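Local coordinates for protein catalase (PDB 4QOL) that breaks down hydrogen peroxide to water and oxygen at a buried heme and has peroxidase-like reactivity toward phenolic substrates, at residues F167-P172 with L457-N462; T171-H176 with P419-Q424; Q438-N443 with E468-R473. One frame throughout, in Å; residues are numbered along the deposited sequence.

In the fold
From the N terminus, the chain leaves helix 161-169 and turns into helix 175-181; this corner opens contacts 1 and 2, which share T171 and P172. After a long excursion that includes part of the antiparallel sheet, 419-424 returns to the corner and closes contact 2. Helix 434-448 then opens contact 3, helix 453-466 closes contact 1 and helix 468-478 closes contact 3. Contact 1 thus starts at the same corner as contact 2, closes after it and crosses contact 3, whereas contacts 2 and 3 follow in series. Contacts 1 and 2 fasten the corner to the C-terminal helices; contact 3 joins two of those helices, and I460 touches G471 between contacts 1 and 3.

Contact 1 (F167-P172 with L457-N462); sequences FMTLTP and LLAICN
T169 O, at the C-terminal end of helix 161-169, is gripped across this contact by one hydrogen bond, from N462 ND2 at 3.2 Å. In the catalase fold this joins the end of that helix to helix 453-466 of the C-terminal helical region. The N-H runs fairly straight (157°) and meets a lone pair in the carbonyl plane; the acceptor also lies almost in the plane of the N462 amide, so the bond helps fix that amide's rotation. T169 itself lies against helix 453-466. Its methyl CG2 sits 3.5 Å from A459 N and also touches A459 CB, while T169 CB packs on L458 CD2 at 3.6 Å. T169 OG1 is tucked between N and C (chi1 59°), where its hydroxyl bonds back to W165 O, one turn earlier in the same helix. L458 sends CG anti to its backbone N, and its CD2 also meets L170 CD2 at 3.8 Å, the two side chains nearly perpendicular. P386 and N387 of a second subunit pack on F167, L170 and T171. Beyond the helix end, T171 OG1 donates to F167 O at 2.8 Å and sits over the centre of the F167 ring, 3.6 Å above its plane.

Contact 2 (T171-H176 with P419-Q424); sequences TPESTH and PNDFKQ
D421 is the side chain around which the corner before helix 175-181 meets the turn leading into helix 423-431, a junction of the catalase fold between its heme-binding part and the C-terminal helices. Its CB faces P172 O at 3.7 Å and lies over the centre of its neighbour F422's ring. CG rests on E173 N and CA. At the tip, OD1 lies 3.4 Å from E173 CB and forms a salt bridge with R138; OD2 approaches P172 CG and accepts from a water at 2.6 Å. That water bonds only weakly to E173 OE1, which is 4.4 Å from D421 OD2; R138 probably eases this like-charge approach. A second water ties the backbones together, lying within hydrogen-bonding distance of E173 O and D421 O and accepting from H176 N. F422 turns its CZ to P172 CB, 3.8 Å away, and its CE1 to T175 OG1, whose own bond goes to a lone pair of P172 O; T175 N donates to the same oxygen. Farther along, H176 ND1 is bonded to T282 O and Q424 OE1 to T284 N. Q424 CB makes a CH-pi contact over one face of the H176 imidazole, 3.8 Å from its centroid.

Contact 3 (Q438-N443 with E468-R473); sequences QALIKN and EDYGQR
Segments 438-443 and 468-473, parts of helices 434-448 and 468-478, run in roughly the same direction, crossing at -43° with their segment axes 10.7 Å apart, and I441 and R473 have the nearest CA atoms. Both belong to the C-terminal helical region of the catalase fold, and their contact is mainly apolar. Y470, with CG anti to its backbone N (chi1 -174°), lays its ring between the helices: CE1 meets L440 CD2 at 3.7 Å, while I441 CD1 comes to the ring edge, 4.1 Å from Y470 CD1. The hydroxyl is hydrogen-bonded to T179 OG1. An alanine at Y470 would remove the ring and hydroxyl, and would probably loosen the packing on L440 and I441 and lose the link to T179. I441 also touches R473, CD1 to CB. The R473 chain bends at chi3 (73°), bringing its guanidinium to Q438, whose CG lies in plane at the edge, 3.4 Å from R473 NH2. That NH2 forms a salt bridge with E434, while NH1 makes a long one with D469 OD2 (3.6 Å). Around the contact, Y429 of helix 423-431 stacks on Y470 and touches L440 and R473, and helix 453-466 meets G471 through I460.

Contact 1 (F167-P172 with L457-N462)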
loop_
_atom_site.group_PDB
_atom_site.type_symbol
_atom_site.label_atom_id
_atom_site.label_comp_id
_atom_site.label_asym_id
_atom_site.label_seq_id
_atom_site.Cartn_x
_atom_site.Cartn_y
_atom_site.Cartn_z
ATOM N N PHE A 167 -2.053 20.504 26.959
ATOM C CA PHE A 167 -0.663 20.336 26.449
ATOM C C PHE A 167 0.154 21.587 26.478
ATOM O O PHE A 167 1.309 21.571 26.926
ATOM C CB PHE A 167 -0.665 19.757 24.992
ATOM C CG PHE A 167 0.698 19.608 24.379
ATOM C CD1 PHE A 167 1.485 18.434 24.570
ATOM C CD2 PHE A 167 1.221 20.654 23.633
ATOM C CE1 PHE A 167 2.807 18.397 24.035
ATOM C CE2 PHE A 167 2.528 20.636 23.159
ATOM C CZ PHE A 167 3.286 19.481 23.306
ATOM N N MET A 168 -0.369 22.667 25.911
ATOM C CA MET A 168 0.394 23.891 25.800
ATOM C C MET A 168 0.796 24.477 27.144
ATOM O O MET A 168 1.964 24.900 27.325
ATOM C CB MET A 168 -0.335 24.934 24.974
ATOM C CG MET A 168 -0.514 24.590 23.533
ATOM S SD MET A 168 0.963 24.377 22.535
ATOM C CE MET A 168 0.116 23.740 21.060
ATOM N N THR A 169 -0.114 24.482 28.095
ATOM C CA THR A 169 0.201 25.026 29.440
ATOM C C THR A 169 1.323 24.280 30.166
ATOM O O THR A 169 2.107 24.888 30.901
ATOM C CB THR A 169 -1.060 25.095 30.350
ATOM O OG1 THR A 169 -1.656 23.819 30.528
ATOM C CG2 THR A 169 -2.032 26.112 29.804
ATOM N N LEU A 170 1.369 22.954 29.951
ATOM C CA LEU A 170 2.357 22.060 30.453
ATOM C C LEU A 170 3.676 22.035 29.623
ATOM O O LEU A 170 4.650 21.348 30.007
ATOM C CB LEU A 170 1.799 20.671 30.608
ATOM C CG LEU A 170 0.637 20.561 31.632
ATOM C CD1 LEU A 170 0.012 19.184 31.575
ATOM C CD2 LEU A 170 1.177 20.836 33.034
ATOM N N THR A 171 3.694 22.861 28.591
ATOM C CA THR A 171 4.797 23.004 27.622
ATOM C C THR A 171 4.990 24.488 27.482
ATOM O O THR A 171 4.732 25.101 26.451
ATOM C CB THR A 171 4.398 22.336 26.296
ATOM O OG1 THR A 171 4.004 20.985 26.576
ATOM C CG2 THR A 171 5.507 22.344 25.288
ATOM N N PRO A 172 5.546 25.130 28.579
ATOM C CA PRO A 172 5.592 26.600 28.637
ATOM C C PRO A 172 6.513 27.250 27.592
ATOM O O PRO A 172 6.378 28.432 27.309
ATOM C CB PRO A 172 6.103 26.882 30.065
ATOM C CG PRO A 172 6.842 25.603 30.434
ATOM C CD PRO A 172 5.994 24.510 29.816
ATOM N N LEU A 457 -6.048 28.575 34.681
ATOM C CA LEU A 457 -5.129 29.288 35.620
ATOM C C LEU A 457 -3.686 29.183 35.149
ATOM O O LEU A 457 -2.950 30.150 35.182
ATOM C CB LEU A 457 -5.265 28.748 37.052
ATOM C CG LEU A 457 -4.494 29.378 38.176
ATOM C CD1 LEU A 457 -4.816 30.879 38.216
ATOM C CD2 LEU A 457 -4.814 28.709 39.517
ATOM N N LEU A 458 -3.253 27.969 34.776
ATOM C CA LEU A 458 -1.841 27.796 34.391
ATOM C C LEU A 458 -1.563 28.610 33.132
ATOM O O LEU A 458 -0.551 29.228 33.018
ATOM C CB LEU A 458 -1.558 26.267 34.223
ATOM C CG LEU A 458 -0.089 25.952 33.859
ATOM C CD1 LEU A 458 0.937 26.475 34.901
ATOM C CD2 LEU A 458 0.098 24.437 33.672
ATOM N N ALA A 459 -2.522 28.680 32.200
ATOM C CA ALA A 459 -2.342 29.526 31.016
ATOM C C ALA A 459 -2.169 30.990 31.362
ATOM O O ALA A 459 -1.222 31.660 30.898
ATOM C CB ALA A 459 -3.531 29.370 30.069
ATOM N N ILE A 460 -3.040 31.468 32.240
ATOM C CA ILE A 460 -2.923 32.837 32.744
ATOM C C ILE A 460 -1.568 33.123 33.375
ATOM O O ILE A 460 -0.933 34.118 33.106
ATOM C CB ILE A 460 -4.061 33.134 33.764
ATOM C CG1 ILE A 460 -5.373 33.223 33.036
ATOM C CG2 ILE A 460 -3.787 34.421 34.518
ATOM C CD1 ILE A 460 -6.539 33.092 33.966
ATOM N N CYS A 461 -1.121 32.203 34.225
ATOM C CA CYS A 461 0.172 32.336 34.867
ATOM C C CYS A 461 1.319 32.359 33.881
ATOM O O CYS A 461 2.288 33.102 34.066
ATOM C CB CYS A 461 0.346 31.235 35.908
ATOM S SG CYS A 461 -0.814 31.554 37.330
ATOM N N ASN A 462 1.245 31.541 32.823
ATOM C CA ASN A 462 2.321 31.604 31.838
ATOM C C ASN A 462 2.381 32.962 31.147
ATOM O O ASN A 462 3.456 33.481 30.907
ATOM C CB ASN A 462 2.158 30.458 30.780
ATOM C CG ASN A 462 2.461 29.069 31.333
ATOM O OD1 ASN A 462 3.186 28.913 32.272
ATOM N ND2 ASN A 462 1.964 28.052 30.658
#

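Contact 2 (T171-H176 with P419-Q424)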
loop_
_atom_site.group_PDB
_atom_site.type_symbol
_atom_site.label_atom_id
_atom_site.label_comp_id
_atom_site.label_asym_id
_atom_site.label_seq_id
_atom_site.Cartn_x
_atom_site.Cartn_y
_atom_site.Cartn_z
ATOM N N THR A 171 3.694 22.861 28.591
ATOM C CA THR A 171 4.797 23.004 27.622
ATOM C C THR A 171 4.990 24.488 27.482
ATOM O O THR A 171 4.732 25.101 26.451
ATOM C CB THR A 171 4.398 22.336 26.296
ATOM O OG1 THR A 171 4.004 20.985 26.576
ATOM C CG2 THR A 171 5.507 22.344 25.288
ATOM N N PRO A 172 5.546 25.130 28.579
ATOM C CA PRO A 172 5.592 26.600 28.637
ATOM C C PRO A 172 6.513 27.250 27.592
ATOM O O PRO A 172 6.378 28.432 27.309
ATOM C CB PRO A 172 6.103 26.882 30.065
ATOM C CG PRO A 172 6.842 25.603 30.434
ATOM C CD PRO A 172 5.994 24.510 29.816
ATOM N N GLU A 173 7.383 26.483 26.927
ATOM C CA GLU A 173 8.067 27.040 25.772
ATOM C C GLU A 173 7.130 27.491 24.618
ATOM O O GLU A 173 7.586 28.200 23.701
ATOM C CB GLU A 173 9.133 26.055 25.271
ATOM C CG GLU A 173 8.601 24.729 24.733
ATOM C CD GLU A 173 8.684 23.647 25.784
ATOM O OE1 GLU A 173 8.238 23.882 26.968
ATOM O OE2 GLU A 173 9.138 22.543 25.451
ATOM N N SER A 174 5.858 27.079 24.684
ATOM C CA SER A 174 4.849 27.451 23.702
ATOM C C SER A 174 4.338 28.890 23.852
ATOM O O SER A 174 3.629 29.407 22.995
ATOM C CB SER A 174 3.629 26.507 23.824
ATOM O OG SER A 174 2.928 26.615 25.097
ATOM N N THR A 175 4.736 29.561 24.938
ATOM C CA THR A 175 4.131 30.854 25.290
ATOM C C THR A 175 4.378 31.934 24.215
ATOM O O THR A 175 3.462 32.724 23.876
ATOM C CB THR A 175 4.684 31.331 26.662
ATOM O OG1 THR A 175 4.463 30.312 27.644
ATOM C CG2 THR A 175 4.028 32.546 27.094
ATOM N N HIS A 176 5.595 32.018 23.691
ATOM C CA HIS A 176 5.863 32.951 22.608
ATOM C C HIS A 176 4.974 32.671 21.371
ATOM O O HIS A 176 4.306 33.584 20.863
ATOM C CB HIS A 176 7.363 32.947 22.267
ATOM C CG HIS A 176 7.794 34.079 21.382
ATOM N ND1 HIS A 176 9.040 34.098 20.761
ATOM C CD2 HIS A 176 7.189 35.241 21.049
ATOM C CE1 HIS A 176 9.142 35.197 20.041
ATOM N NE2 HIS A 176 8.028 35.905 20.194
ATOM N N PRO A 419 16.663 28.115 28.271
ATOM C CA PRO A 419 15.384 27.988 27.522
ATOM C C PRO A 419 14.597 29.260 27.520
ATOM O O PRO A 419 13.909 29.521 26.524
ATOM C CB PRO A 419 14.619 26.914 28.296
ATOM C CG PRO A 419 15.244 26.871 29.670
ATOM C CD PRO A 419 16.714 27.190 29.415
ATOM N N ASN A 420 14.634 30.023 28.633
ATOM C CA ASN A 420 14.096 31.398 28.643
ATOM C C ASN A 420 12.710 31.476 28.006
ATOM O O ASN A 420 12.513 32.206 27.016
ATOM C CB ASN A 420 15.071 32.359 27.890
ATOM C CG ASN A 420 15.093 33.786 28.466
ATOM O OD1 ASN A 420 16.032 34.609 28.216
ATOM N ND2 ASN A 420 14.075 34.106 29.186
ATOM N N ASP A 421 11.722 30.804 28.630
ATOM C CA ASP A 421 10.427 30.502 27.956
ATOM C C ASP A 421 9.496 31.684 27.867
ATOM O O ASP A 421 8.579 31.634 27.068
ATOM C CB ASP A 421 9.676 29.358 28.666
ATOM C CG ASP A 421 10.351 28.007 28.498
ATOM O OD1 ASP A 421 11.092 27.798 27.500
ATOM O OD2 ASP A 421 10.101 27.135 29.354
ATOM N N PHE A 422 9.743 32.748 28.653
ATOM C CA PHE A 422 8.783 33.870 28.781
ATOM C C PHE A 422 9.210 35.234 28.263
ATOM O O PHE A 422 8.364 36.059 27.947
ATOM C CB PHE A 422 8.265 33.977 30.211
ATOM C CG PHE A 422 7.824 32.695 30.774
ATOM C CD1 PHE A 422 6.622 32.140 30.368
ATOM C CD2 PHE A 422 8.610 31.969 31.658
ATOM C CE1 PHE A 422 6.180 30.954 30.880
ATOM C CE2 PHE A 422 8.192 30.731 32.137
ATOM C CZ PHE A 422 6.964 30.211 31.726
ATOM N N LYS A 423 10.516 35.479 28.142
ATOM C CA LYS A 423 10.970 36.791 27.832
ATOM C C LYS A 423 10.499 37.342 26.501
ATOM O O LYS A 423 9.979 38.437 26.437
ATOM C CB LYS A 423 12.509 36.858 27.921
ATOM C CG LYS A 423 13.017 38.245 27.604
ATOM C CD LYS A 423 14.490 38.439 27.973
ATOM C CE LYS A 423 15.061 39.598 27.175
ATOM N NZ LYS A 423 16.486 39.865 27.537
ATOM N N GLN A 424 10.724 36.596 25.416
ATOM C CA GLN A 424 10.312 37.096 24.109
ATOM C C GLN A 424 8.806 37.203 23.946
ATOM O O GLN A 424 8.345 38.044 23.173
ATOM C CB GLN A 424 10.913 36.199 23.007
ATOM C CG GLN A 424 12.422 36.314 22.922
ATOM C CD GLN A 424 12.964 35.823 21.608
ATOM O OE1 GLN A 424 12.238 35.243 20.801
ATOM N NE2 GLN A 424 14.259 36.135 21.319
HETATM O O HOH W 1 8.043 30.812 24.623
HETATM O O HOH W 2 10.869 24.772 28.673
HETATM O O HOH W 3 10.697 29.007 25.048
HETATM O O HOH W 4 9.270 38.771 20.073
#

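Contact 3 (Q438-N443 with E468-R473)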
loop_
_atom_site.group_PDB
_atom_site.type_symbol
_atom_site.label_atom_id
_atom_site.label_comp_id
_atom_site.label_asym_id
_atom_site.label_seq_id
_atom_site.Cartn_x
_atom_site.Cartn_y
_atom_site.Cartn_z
ATOM N N GLN A 438 -5.757 44.327 22.562
ATOM C CA GLN A 438 -7.177 44.047 22.867
ATOM C C GLN A 438 -7.668 42.830 22.075
ATOM O O GLN A 438 -8.394 41.991 22.598
ATOM C CB GLN A 438 -8.073 45.280 22.603
ATOM C CG GLN A 438 -7.949 46.309 23.738
ATOM C CD GLN A 438 -8.883 47.523 23.598
ATOM O OE1 GLN A 438 -9.945 47.438 22.981
ATOM N NE2 GLN A 438 -8.484 48.653 24.179
ATOM N N ALA A 439 -7.231 42.729 20.836
ATOM C CA ALA A 439 -7.655 41.617 19.978
ATOM C C ALA A 439 -7.060 40.271 20.537
ATOM O O ALA A 439 -7.721 39.245 20.584
ATOM C CB ALA A 439 -7.229 41.878 18.546
ATOM N N LEU A 440 -5.803 40.306 20.930
ATOM C CA LEU A 440 -5.122 39.147 21.522
ATOM C C LEU A 440 -5.916 38.671 22.731
ATOM O O LEU A 440 -6.185 37.474 22.892
ATOM C CB LEU A 440 -3.719 39.530 21.987
ATOM C CG LEU A 440 -2.890 38.515 22.782
ATOM C CD1 LEU A 440 -2.635 37.187 22.043
ATOM C CD2 LEU A 440 -1.575 39.113 23.158
ATOM N N ILE A 441 -6.242 39.606 23.625
ATOM C CA ILE A 441 -6.931 39.210 24.869
ATOM C C ILE A 441 -8.332 38.661 24.544
ATOM O O ILE A 441 -8.763 37.669 25.112
ATOM C CB ILE A 441 -7.037 40.410 25.855
ATOM C CG1 ILE A 441 -5.644 40.848 26.319
ATOM C CG2 ILE A 441 -7.928 40.063 27.036
ATOM C CD1 ILE A 441 -4.871 39.767 27.069
ATOM N N LYS A 442 -9.007 39.286 23.604
ATOM C CA LYS A 442 -10.323 38.822 23.135
ATOM C C LYS A 442 -10.248 37.386 22.553
ATOM O O LYS A 442 -11.052 36.532 22.846
ATOM C CB LYS A 442 -10.782 39.793 22.046
ATOM C CG LYS A 442 -12.071 39.408 21.338
ATOM C CD LYS A 442 -12.278 40.297 20.121
ATOM C CE LYS A 442 -13.731 40.242 19.660
ATOM N NZ LYS A 442 -14.036 38.973 18.935
ATOM N N ASN A 443 -9.221 37.149 21.718
ATOM C CA ASN A 443 -9.093 35.837 21.023
ATOM C C ASN A 443 -8.713 34.734 22.000
ATOM O O ASN A 443 -9.276 33.649 21.987
ATOM C CB ASN A 443 -8.031 35.935 19.949
ATOM C CG ASN A 443 -8.398 36.874 18.827
ATOM O OD1 ASN A 443 -9.572 37.164 18.601
ATOM N ND2 ASN A 443 -7.383 37.306 18.058
ATOM N N GLU A 468 3.240 41.111 33.093
ATOM C CA GLU A 468 2.194 41.159 34.147
ATOM C C GLU A 468 0.899 41.777 33.668
ATOM O O GLU A 468 -0.143 41.344 34.122
ATOM C CB GLU A 468 2.590 41.941 35.420
ATOM C CG GLU A 468 3.232 43.323 35.256
ATOM C CD GLU A 468 3.552 43.986 36.614
ATOM O OE1 GLU A 468 2.922 43.615 37.643
ATOM O OE2 GLU A 468 4.427 44.887 36.671
ATOM N N ASP A 469 0.965 42.773 32.770
ATOM C CA ASP A 469 -0.229 43.393 32.196
ATOM C C ASP A 469 -1.011 42.391 31.295
ATOM O O ASP A 469 -2.226 42.252 31.417
ATOM C CB ASP A 469 0.138 44.644 31.385
ATOM C CG ASP A 469 -1.092 45.385 30.820
ATOM O OD1 ASP A 469 -1.933 45.912 31.628
ATOM O OD2 ASP A 469 -1.235 45.505 29.562
ATOM N N TYR A 470 -0.260 41.682 30.435
ATOM C CA TYR A 470 -0.801 40.597 29.612
ATOM C C TYR A 470 -1.579 39.637 30.494
ATOM O O TYR A 470 -2.759 39.382 30.256
ATOM C CB TYR A 470 0.428 39.958 28.948
ATOM C CG TYR A 470 0.219 38.851 27.884
ATOM C CD1 TYR A 470 -1.037 38.483 27.423
ATOM C CD2 TYR A 470 1.341 38.257 27.293
ATOM C CE1 TYR A 470 -1.188 37.511 26.482
ATOM C CE2 TYR A 470 1.195 37.288 26.328
ATOM C CZ TYR A 470 -0.066 36.921 25.914
ATOM O OH TYR A 470 -0.192 35.968 24.893
ATOM N N GLY A 471 -0.912 39.047 31.482
ATOM C CA GLY A 471 -1.578 38.045 32.340
ATOM C C GLY A 471 -2.739 38.559 33.143
ATOM O O GLY A 471 -3.788 37.909 33.229
ATOM N N GLN A 472 -2.572 39.766 33.720
ATOM C CA GLN A 472 -3.685 40.371 34.497
ATOM C C GLN A 472 -4.913 40.707 33.653
ATOM O O GLN A 472 -6.038 40.450 34.100
ATOM C CB GLN A 472 -3.165 41.624 35.245
ATOM C CG GLN A 472 -4.220 42.173 36.211
ATOM C CD GLN A 472 -4.485 41.210 37.354
ATOM O OE1 GLN A 472 -3.589 40.962 38.183
ATOM N NE2 GLN A 472 -5.713 40.702 37.449
ATOM N N ARG A 473 -4.714 41.265 32.460
ATOM C CA ARG A 473 -5.774 41.552 31.519
ATOM C C ARG A 473 -6.520 40.294 31.144
ATOM O O ARG A 473 -7.750 40.288 31.043
ATOM C CB ARG A 473 -5.250 42.257 30.253
ATOM C CG ARG A 473 -4.941 43.721 30.497
ATOM C CD ARG A 473 -4.282 44.446 29.337
ATOM N NE ARG A 473 -5.193 44.709 28.248
ATOM C CZ ARG A 473 -5.007 45.656 27.327
ATOM N NH1 ARG A 473 -3.944 46.427 27.331
ATOM N NH2 ARG A 473 -5.892 45.799 26.359
#